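PDB 7LCE: D-glucosaminate-6-phosphate ammonia lyase from Salmonella typhimurium, which belongs to the selenocysteine synthase-like family of fold-type I proteins that carry pyridoxal phosphate on a lysine. Local coordinates for residues A64-I69 and A232-H237; V268-L273 and A298-R303; A320-G325 and V357-E362. One frame throughout, in Å; residues are numbered along the deposited sequence.

Contact 1: residues A64-I69 and A232-H237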
loop_
_atom_site.group_PDB
_atom_site.type_symbol
_atom_site.label_atom_id
_atom_site.label_comp_id
_atom_site.label_asym_id
_atom_site.label_seq_id
_atom_site.Cartn_x
_atom_site.Cartn_y
_atom_site.Cartn_z
ATOM N N ALA A 64 -15.611 -4.856 -45.860
ATOM C CA ALA A 64 -15.863 -5.228 -44.479
ATOM C C ALA A 64 -17.358 -5.173 -44.178
ATOM O O ALA A 64 -18.172 -4.754 -45.002
ATOM C CB ALA A 64 -15.085 -4.322 -43.528
ATOM N N GLU A 65 -17.724 -5.591 -42.966
ATOM C CA GLU A 65 -19.134 -5.619 -42.595
ATOM C C GLU A 65 -19.670 -4.213 -42.354
ATOM O O GLU A 65 -20.765 -3.874 -42.820
ATOM C CB GLU A 65 -19.327 -6.502 -41.363
ATOM C CG GLU A 65 -18.803 -7.919 -41.550
ATOM C CD GLU A 65 -18.920 -8.760 -40.296
ATOM O OE1 GLU A 65 -19.090 -8.177 -39.203
ATOM O OE2 GLU A 65 -18.824 -10.003 -40.399
ATOM N N ASP A 66 -18.921 -3.381 -41.633
ATOM C CA ASP A 66 -19.348 -2.021 -41.337
ATOM C C ASP A 66 -18.118 -1.122 -41.275
ATOM O O ASP A 66 -16.977 -1.592 -41.311
ATOM C CB ASP A 66 -20.156 -1.959 -40.033
ATOM C CG ASP A 66 -21.056 -0.733 -39.954
ATOM O OD1 ASP A 66 -21.020 0.101 -40.884
ATOM O OD2 ASP A 66 -21.809 -0.609 -38.964
ATOM N N SER A 67 -18.365 0.183 -41.184
ATOM C CA SER A 67 -17.292 1.166 -41.133
ATOM C C SER A 67 -17.747 2.365 -40.315
ATOM O O SER A 67 -18.943 2.590 -40.115
ATOM C CB SER A 67 -16.864 1.615 -42.538
ATOM O OG SER A 67 -16.333 0.535 -43.289
ATOM N N TYR A 68 -16.771 3.134 -39.837
ATOM C CA TYR A 68 -17.035 4.330 -39.048
ATOM C C TYR A 68 -16.025 5.398 -39.434
ATOM O O TYR A 68 -14.818 5.142 -39.419
ATOM C CB TYR A 68 -16.955 4.034 -37.546
ATOM C CG TYR A 68 -17.155 5.245 -36.660
ATOM C CD1 TYR A 68 -18.391 5.872 -36.578
ATOM C CD2 TYR A 68 -16.113 5.751 -35.896
ATOM C CE1 TYR A 68 -18.580 6.977 -35.767
ATOM C CE2 TYR A 68 -16.293 6.855 -35.081
ATOM C CZ TYR A 68 -17.529 7.464 -35.021
ATOM O OH TYR A 68 -17.716 8.564 -34.210
ATOM N N ILE A 69 -16.518 6.592 -39.765
ATOM C CA ILE A 69 -15.674 7.687 -40.230
ATOM C C ILE A 69 -15.192 8.500 -39.037
ATOM O O ILE A 69 -15.960 8.791 -38.111
ATOM C CB ILE A 69 -16.429 8.576 -41.237
ATOM C CG1 ILE A 69 -16.790 7.781 -42.491
ATOM C CG2 ILE A 69 -15.603 9.797 -41.608
ATOM C CD1 ILE A 69 -17.383 8.631 -43.596
ATOM N N ALA A 232 -18.867 -0.835 -31.491
ATOM C CA ALA A 232 -18.202 -0.311 -30.302
ATOM C C ALA A 232 -17.440 0.970 -30.609
ATOM O O ALA A 232 -17.268 1.814 -29.723
ATOM C CB ALA A 232 -17.261 -1.360 -29.714
ATOM N N CYS A 233 -16.973 1.134 -31.849
ATOM C CA CYS A 233 -16.365 2.400 -32.238
ATOM C C CYS A 233 -17.411 3.505 -32.282
ATOM O O CYS A 233 -17.192 4.602 -31.756
ATOM C CB CYS A 233 -15.671 2.263 -33.592
ATOM S SG CYS A 233 -14.279 1.115 -33.607
ATOM N N LYS A 234 -18.562 3.227 -32.903
ATOM C CA LYS A 234 -19.633 4.217 -32.964
ATOM C C LYS A 234 -20.057 4.665 -31.572
ATOM O O LYS A 234 -20.389 5.839 -31.372
ATOM C CB LYS A 234 -20.834 3.645 -33.720
ATOM C CG LYS A 234 -20.564 3.344 -35.186
ATOM C CD LYS A 234 -21.800 2.788 -35.879
ATOM C CE LYS A 234 -21.539 2.540 -37.357
ATOM N NZ LYS A 234 -22.734 1.998 -38.060
ATOM N N ALA A 235 -20.018 3.755 -30.596
ATOM C CA ALA A 235 -20.425 4.074 -29.233
ATOM C C ALA A 235 -19.545 5.131 -28.583
ATOM O O ALA A 235 -19.916 5.654 -27.525
ATOM C CB ALA A 235 -20.418 2.809 -28.373
ATOM N N GLN A 236 -18.397 5.453 -29.173
ATOM C CA GLN A 236 -17.483 6.421 -28.584
ATOM C C GLN A 236 -17.903 7.868 -28.818
ATOM O O GLN A 236 -17.218 8.775 -28.332
ATOM C CB GLN A 236 -16.069 6.198 -29.128
ATOM C CG GLN A 236 -15.565 4.764 -28.979
ATOM C CD GLN A 236 -15.499 4.303 -27.532
ATOM O OE1 GLN A 236 -15.249 5.097 -26.626
ATOM N NE2 GLN A 236 -15.738 3.014 -27.310
ATOM N N HIS A 237 -19.008 8.112 -29.535
ATOM C CA HIS A 237 -19.443 9.482 -29.799
ATOM C C HIS A 237 -19.865 10.216 -28.532
ATOM O O HIS A 237 -19.819 11.451 -28.502
ATOM C CB HIS A 237 -20.591 9.494 -30.810
ATOM C CG HIS A 237 -21.917 9.110 -30.229
ATOM N ND1 HIS A 237 -22.366 7.807 -30.192
ATOM C CD2 HIS A 237 -22.892 9.859 -29.658
ATOM C CE1 HIS A 237 -23.561 7.770 -29.629
ATOM N NE2 HIS A 237 -23.901 9.001 -29.293
#
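The ring of Tyr68 lies against Lys234, and the two side chains run in opposite senses, one from strand 66-70 and one from helix 227-234. Lys234 CA sits 4.2 Å from the centroid of the Tyr68 ring, 18° off the ring normal, a CH-pi contact. Cys233 O lies over the same face, toward the rim, and Cys233 CB packs against Tyr68 CD2 at 4.2 Å. Lys234 CG touches the ring at Tyr68 CD1 (3.6 Å). Beyond CG the lysine chain is fully extended. It passes Ser67 O with its CE (3.8 Å) on the way to Asp66, whose side chain it crosses at about a right angle. Lys234 NZ gives a salt bridge to Asp66 OD2 at 2.9 Å, on the syn side and 22° out of the carboxylate plane. Asp66 OD1 accepts from Ser67 N (2.7 Å), which ties the carboxylate to its own strand. Lys234 NZ has a second acidic partner in Glu52 of helix 47-62. A classic beta bulge lies here: Glu65 and Asp66 are both opposite Gly225 of strand 221-225. The contact joins a strand that is outermost within this chain in the mixed sheet to a helix beside it, as in the large domain of fold-type I proteins.

Contact 2: residues V268-L273 and A298-R303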
loop_
_atom_site.group_PDB
_atom_site.type_symbol
_atom_site.label_atom_id
_atom_site.label_comp_id
_atom_site.label_asym_id
_atom_site.label_seq_id
_atom_site.Cartn_x
_atom_site.Cartn_y
_atom_site.Cartn_z
ATOM N N VAL A 268 0.686 10.385 -64.363
ATOM C CA VAL A 268 1.557 11.117 -65.276
ATOM C C VAL A 268 2.463 10.124 -65.990
ATOM O O VAL A 268 3.233 9.393 -65.353
ATOM C CB VAL A 268 2.369 12.179 -64.527
ATOM C CG1 VAL A 268 3.180 13.011 -65.504
ATOM C CG2 VAL A 268 1.450 13.064 -63.697
ATOM N N THR A 269 2.385 10.096 -67.317
ATOM C CA THR A 269 3.219 9.190 -68.087
ATOM C C THR A 269 4.631 9.751 -68.221
ATOM O O THR A 269 4.869 10.952 -68.063
ATOM C CB THR A 269 2.624 8.942 -69.474
ATOM O OG1 THR A 269 2.770 10.119 -70.280
ATOM C CG2 THR A 269 1.150 8.586 -69.367
ATOM N N ALA A 270 5.580 8.857 -68.509
ATOM C CA ALA A 270 6.956 9.293 -68.715
ATOM C C ALA A 270 7.068 10.223 -69.916
ATOM O O ALA A 270 7.931 11.108 -69.938
ATOM C CB ALA A 270 7.874 8.084 -68.886
ATOM N N ALA A 271 6.210 10.038 -70.923
ATOM C CA ALA A 271 6.219 10.930 -72.076
ATOM C C ALA A 271 5.876 12.359 -71.672
ATOM O O ALA A 271 6.453 13.316 -72.200
ATOM C CB ALA A 271 5.249 10.423 -73.144
ATOM N N GLN A 272 4.937 12.525 -70.736
ATOM C CA GLN A 272 4.564 13.866 -70.296
ATOM C C GLN A 272 5.705 14.531 -69.536
ATOM O O GLN A 272 5.899 15.749 -69.634
ATOM C CB GLN A 272 3.319 13.807 -69.414
ATOM C CG GLN A 272 2.054 13.375 -70.122
ATOM C CD GLN A 272 0.918 13.127 -69.148
ATOM O OE1 GLN A 272 0.473 11.994 -68.972
ATOM N NE2 GLN A 272 0.448 14.191 -68.505
ATOM N N LEU A 273 6.464 13.747 -68.770
ATOM C CA LEU A 273 7.566 14.272 -67.977
ATOM C C LEU A 273 8.787 14.604 -68.824
ATOM O O LEU A 273 9.608 15.430 -68.408
ATOM C CB LEU A 273 7.950 13.266 -66.892
ATOM C CG LEU A 273 6.926 13.086 -65.773
ATOM C CD1 LEU A 273 7.467 12.173 -64.688
ATOM C CD2 LEU A 273 6.543 14.436 -65.198
ATOM N N ALA A 298 3.606 2.050 -61.359
ATOM C CA ALA A 298 3.403 3.071 -62.383
ATOM C C ALA A 298 3.659 4.474 -61.842
ATOM O O ALA A 298 2.861 5.388 -62.081
ATOM C CB ALA A 298 1.990 2.976 -62.959
ATOM N N ILE A 299 4.757 4.663 -61.114
ATOM C CA ILE A 299 5.120 5.954 -60.537
ATOM C C ILE A 299 6.438 6.402 -61.149
ATOM O O ILE A 299 7.481 5.768 -60.943
ATOM C CB ILE A 299 5.225 5.892 -59.007
ATOM C CG1 ILE A 299 4.022 5.158 -58.416
ATOM C CG2 ILE A 299 5.359 7.290 -58.420
ATOM C CD1 ILE A 299 4.189 4.804 -56.964
ATOM N N TRP A 300 6.381 7.485 -61.921
ATOM C CA TRP A 300 7.529 8.070 -62.598
ATOM C C TRP A 300 7.884 9.394 -61.932
ATOM O O TRP A 300 6.996 10.161 -61.546
ATOM C CB TRP A 300 7.217 8.290 -64.078
ATOM C CG TRP A 300 6.747 7.043 -64.758
ATOM C CD1 TRP A 300 5.457 6.609 -64.868
ATOM C CD2 TRP A 300 7.555 6.064 -65.420
ATOM N NE1 TRP A 300 5.412 5.421 -65.554
ATOM C CE2 TRP A 300 6.687 5.064 -65.907
ATOM C CE3 TRP A 300 8.929 5.934 -65.648
ATOM C CZ2 TRP A 300 7.147 3.953 -66.608
ATOM C CZ3 TRP A 300 9.383 4.830 -66.347
ATOM C CH2 TRP A 300 8.495 3.854 -66.818
ATOM N N ARG A 301 9.182 9.657 -61.790
ATOM C CA ARG A 301 9.658 10.866 -61.132
ATOM C C ARG A 301 10.800 11.469 -61.936
ATOM O O ARG A 301 11.494 10.766 -62.674
ATOM C CB ARG A 301 10.138 10.584 -59.700
ATOM C CG ARG A 301 9.069 10.050 -58.761
ATOM C CD ARG A 301 9.642 9.752 -57.381
ATOM N NE ARG A 301 8.626 9.261 -56.456
ATOM C CZ ARG A 301 8.410 7.980 -56.187
ATOM N NH1 ARG A 301 9.117 7.023 -56.766
ATOM N NH2 ARG A 301 7.463 7.652 -55.312
ATOM N N ILE A 302 10.990 12.778 -61.780
ATOM C CA ILE A 302 12.032 13.517 -62.489
ATOM C C ILE A 302 13.209 13.668 -61.535
ATOM O O ILE A 302 13.204 14.522 -60.644
ATOM C CB ILE A 302 11.544 14.876 -62.998
ATOM C CG1 ILE A 302 10.352 14.715 -63.942
ATOM C CG2 ILE A 302 12.675 15.622 -63.695
ATOM C CD1 ILE A 302 9.660 16.024 -64.255
ATOM N N ARG A 303 14.222 12.831 -61.727
ATOM C CA ARG A 303 15.440 12.906 -60.936
ATOM C C ARG A 303 16.335 14.006 -61.490
ATOM O O ARG A 303 16.682 13.998 -62.674
ATOM C CB ARG A 303 16.157 11.558 -60.954
ATOM C CG ARG A 303 17.458 11.521 -60.186
ATOM C CD ARG A 303 18.050 10.123 -60.212
ATOM N NE ARG A 303 18.362 9.686 -61.567
ATOM C CZ ARG A 303 18.665 8.439 -61.897
ATOM N NH1 ARG A 303 18.712 7.476 -60.991
ATOM N NH2 ARG A 303 18.935 8.152 -63.167
#
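Leu273 and Ile302 meet at a slant through their methyl ends, with Leu273 CD2 3.6 Å from Ile302 CD1. Leu273 CG is anti to its carbonyl carbon (chi1 -69°). The other branch, Leu273 CD1, lies between Trp300 CB and Ile302 CG1, 3.9 Å from each. Ala270, one turn earlier, places its CB over one face of the indole. This CH-pi contact puts Ala270 CB 4.2 Å from the centroid of the Trp300 six-membered ring and 19° off the normal. Val268 O approaches Trp300 CD1 obliquely at 3.6 Å. No hydrogen bond joins the two segments; the contact is mainly apolar packing.

The second shell fixes the start of the helix. Thr269 is the N-cap residue and forms a capping box with Gln272. Thr269 OG1 accepts from Gln272 N at 3.3 Å. In return, Gln272 OE1 takes bonds from both Thr269 N and Thr269 OG1. This holds the first turn, from which Ala270 and Leu273 point toward the strand.

Farther out, Ile290 of strand 286-292 touches both Leu273 and Trp300, and Pro345 touches Leu273. Strand 300-306 is the middle strand of the antiparallel sheet, between 286-292 and 340-343, and helix 270-282 packs its first turn against it.

Contact 3: residues A320-G325 and V357-E362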
loop_
_atom_site.group_PDB
_atom_site.type_symbol
_atom_site.label_atom_id
_atom_site.label_comp_id
_atom_site.label_asym_id
_atom_site.label_seq_id
_atom_site.Cartn_x
_atom_site.Cartn_y
_atom_site.Cartn_z
ATOM N N ALA A 320 17.339 24.012 -50.946
ATOM C CA ALA A 320 17.001 25.052 -49.980
ATOM C C ALA A 320 16.458 26.298 -50.670
ATOM O O ALA A 320 15.489 26.903 -50.198
ATOM C CB ALA A 320 18.223 25.397 -49.132
ATOM N N GLN A 321 17.068 26.701 -51.787
ATOM C CA GLN A 321 16.573 27.868 -52.507
ATOM C C GLN A 321 15.238 27.603 -53.192
ATOM O O GLN A 321 14.499 28.553 -53.473
ATOM C CB GLN A 321 17.611 28.346 -53.521
ATOM C CG GLN A 321 18.865 28.911 -52.871
ATOM C CD GLN A 321 19.774 29.608 -53.859
ATOM O OE1 GLN A 321 19.354 29.971 -54.958
ATOM N NE2 GLN A 321 21.026 29.814 -53.466
ATOM N N LEU A 322 14.916 26.339 -53.478
ATOM C CA LEU A 322 13.587 26.021 -53.986
ATOM C C LEU A 322 12.517 26.267 -52.928
ATOM O O LEU A 322 11.462 26.838 -53.227
ATOM C CB LEU A 322 13.543 24.573 -54.466
ATOM C CG LEU A 322 14.265 24.304 -55.783
ATOM C CD1 LEU A 322 14.362 22.811 -56.036
ATOM C CD2 LEU A 322 13.538 24.997 -56.921
ATOM N N ARG A 323 12.772 25.849 -51.685
ATOM C CA ARG A 323 11.800 26.069 -50.618
ATOM C C ARG A 323 11.768 27.528 -50.180
ATOM O O ARG A 323 10.690 28.095 -49.973
ATOM C CB ARG A 323 12.117 25.178 -49.420
ATOM C CG ARG A 323 11.989 23.693 -49.679
ATOM C CD ARG A 323 12.365 22.913 -48.435
ATOM N NE ARG A 323 13.722 23.231 -48.005
ATOM C CZ ARG A 323 14.290 22.761 -46.904
ATOM N NH1 ARG A 323 13.648 21.937 -46.092
ATOM N NH2 ARG A 323 15.535 23.127 -46.610
ATOM N N GLY A 324 12.940 28.146 -50.021
ATOM C CA GLY A 324 13.013 29.491 -49.474
ATOM C C GLY A 324 12.525 30.583 -50.403
ATOM O O GLY A 324 12.235 31.690 -49.935
ATOM N N GLY A 325 12.429 30.305 -51.699
ATOM C CA GLY A 325 12.025 31.319 -52.656
ATOM C C GLY A 325 10.626 31.842 -52.390
ATOM O O GLY A 325 9.871 31.329 -51.566
ATOM N N VAL A 357 10.790 24.902 -63.275
ATOM C CA VAL A 357 11.911 25.095 -64.190
ATOM C C VAL A 357 12.359 26.551 -64.179
ATOM O O VAL A 357 13.558 26.846 -64.244
ATOM C CB VAL A 357 11.531 24.630 -65.607
ATOM C CG1 VAL A 357 12.741 24.679 -66.518
ATOM C CG2 VAL A 357 10.951 23.226 -65.568
ATOM N N ALA A 358 11.405 27.481 -64.088
ATOM C CA ALA A 358 11.756 28.896 -64.046
ATOM C C ALA A 358 12.548 29.232 -62.788
ATOM O O ALA A 358 13.542 29.967 -62.851
ATOM C CB ALA A 358 10.494 29.753 -64.132
ATOM N N ARG A 359 12.126 28.707 -61.636
ATOM C CA ARG A 359 12.876 28.955 -60.409
ATOM C C ARG A 359 14.255 28.311 -60.479
ATOM O O ARG A 359 15.240 28.886 -60.004
ATOM C CB ARG A 359 12.107 28.431 -59.199
ATOM C CG ARG A 359 12.823 28.641 -57.871
ATOM C CD ARG A 359 12.754 30.103 -57.448
ATOM N NE ARG A 359 13.447 30.357 -56.190
ATOM C CZ ARG A 359 14.611 30.985 -56.090
ATOM N NH1 ARG A 359 15.229 31.464 -57.156
ATOM N NH2 ARG A 359 15.159 31.147 -54.890
ATOM N N LEU A 360 14.343 27.119 -61.077
ATOM C CA LEU A 360 15.642 26.484 -61.265
ATOM C C LEU A 360 16.521 27.320 -62.182
ATOM O O LEU A 360 17.728 27.453 -61.950
ATOM C CB LEU A 360 15.470 25.074 -61.829
ATOM C CG LEU A 360 14.978 23.988 -60.874
ATOM C CD1 LEU A 360 14.765 22.685 -61.629
ATOM C CD2 LEU A 360 15.962 23.798 -59.732
ATOM N N ARG A 361 15.930 27.894 -63.229
ATOM C CA ARG A 361 16.693 28.758 -64.120
ATOM C C ARG A 361 17.136 30.026 -63.398
ATOM O O ARG A 361 18.277 30.476 -63.567
ATOM C CB ARG A 361 15.853 29.106 -65.349
ATOM C CG ARG A 361 16.643 29.694 -66.503
ATOM C CD ARG A 361 15.766 29.896 -67.731
ATOM N NE ARG A 361 15.173 28.660 -68.225
ATOM C CZ ARG A 361 13.881 28.366 -68.136
ATOM N NH1 ARG A 361 13.026 29.185 -67.544
ATOM N NH2 ARG A 361 13.438 27.225 -68.657
ATOM N N GLU A 362 16.251 30.612 -62.585
ATOM C CA GLU A 362 16.612 31.808 -61.826
ATOM C C GLU A 362 17.722 31.518 -60.822
ATOM O O GLU A 362 18.633 32.335 -60.644
ATOM C CB GLU A 362 15.383 32.372 -61.110
ATOM C CG GLU A 362 15.647 33.677 -60.370
ATOM C CD GLU A 362 14.427 34.192 -59.631
ATOM O OE1 GLU A 362 13.502 33.392 -59.369
ATOM O OE2 GLU A 362 14.389 35.401 -59.319
#
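Leu322 and Arg359 mark the closest backbone approach, with 7.1 Å between Leu322 CA and Arg359 CA. The axes of the short segments 320-324 and 357-362 approach to 10.3 Å. Their directions differ by 119°, so the helices cross steeply instead of running side by side. Gly325 is the first residue to leave helical geometry after helix 315-324. The contact packs the C-terminal end of that helix, just before strand 327-331, against helix 352-365.

Arg359 has the largest share of the contact. Its CG is anti to the backbone N (chi1 180°), where it meets Leu322 CD2 at 3.8 Å. The chain then bends at chi2 (74°). The guanidinium lies by the end of helix 315-324, where Arg359 NH2 makes a weak, bent hydrogen bond to Gln321 O at 3.0 Å. Gln321 O also takes a weak bond from Gly325 N. Gly325 CA lies 3.9 Å from Arg359 NH2, obliquely to the guanidinium. The other terminal nitrogen, Arg359 NH1, forms a salt bridge with Glu362 OE1 (3.4 Å), within helix 352-365.

The apolar part lies next to this. Leu322 CD2 and Leu360 CD2 meet at 3.9 Å. Ile329 and Phe341, from two different sheets, also pack on Leu322. Ile363, one turn beyond Arg359 along helix 352-365, touches Leu322 as well.

The contact thus joins a leucine pair to an arginine with two roles. Its aliphatic part packs on Leu322, while its cationic end faces a carbonyl near a helix C-terminus. The carbonyl end of helix 315-324 and the carboxylate of Glu362 would both be expected to stabilise the guanidinium charge.

How the contacts relate
The contacts follow in sequence and do not interleave. Contact 1 belongs to the region of the seven-stranded mixed sheet. Contacts 2 and 3 lie on the opposite side of the chain's centre, with centres about 39 and 46 Å from that of contact 1. Contacts 2 and 3 are neighbours: their centres are about 21 Å apart and their nearest atoms about 7 Å, without touching. Helix 270-282 links them, because its first turn forms contact 2 while its later residues Val276, Ala279 and Ile280 pack on helix 352-365 of contact 3. Strand 340-343 also borders both. The contacts therefore sample two separately packed regions of one chain.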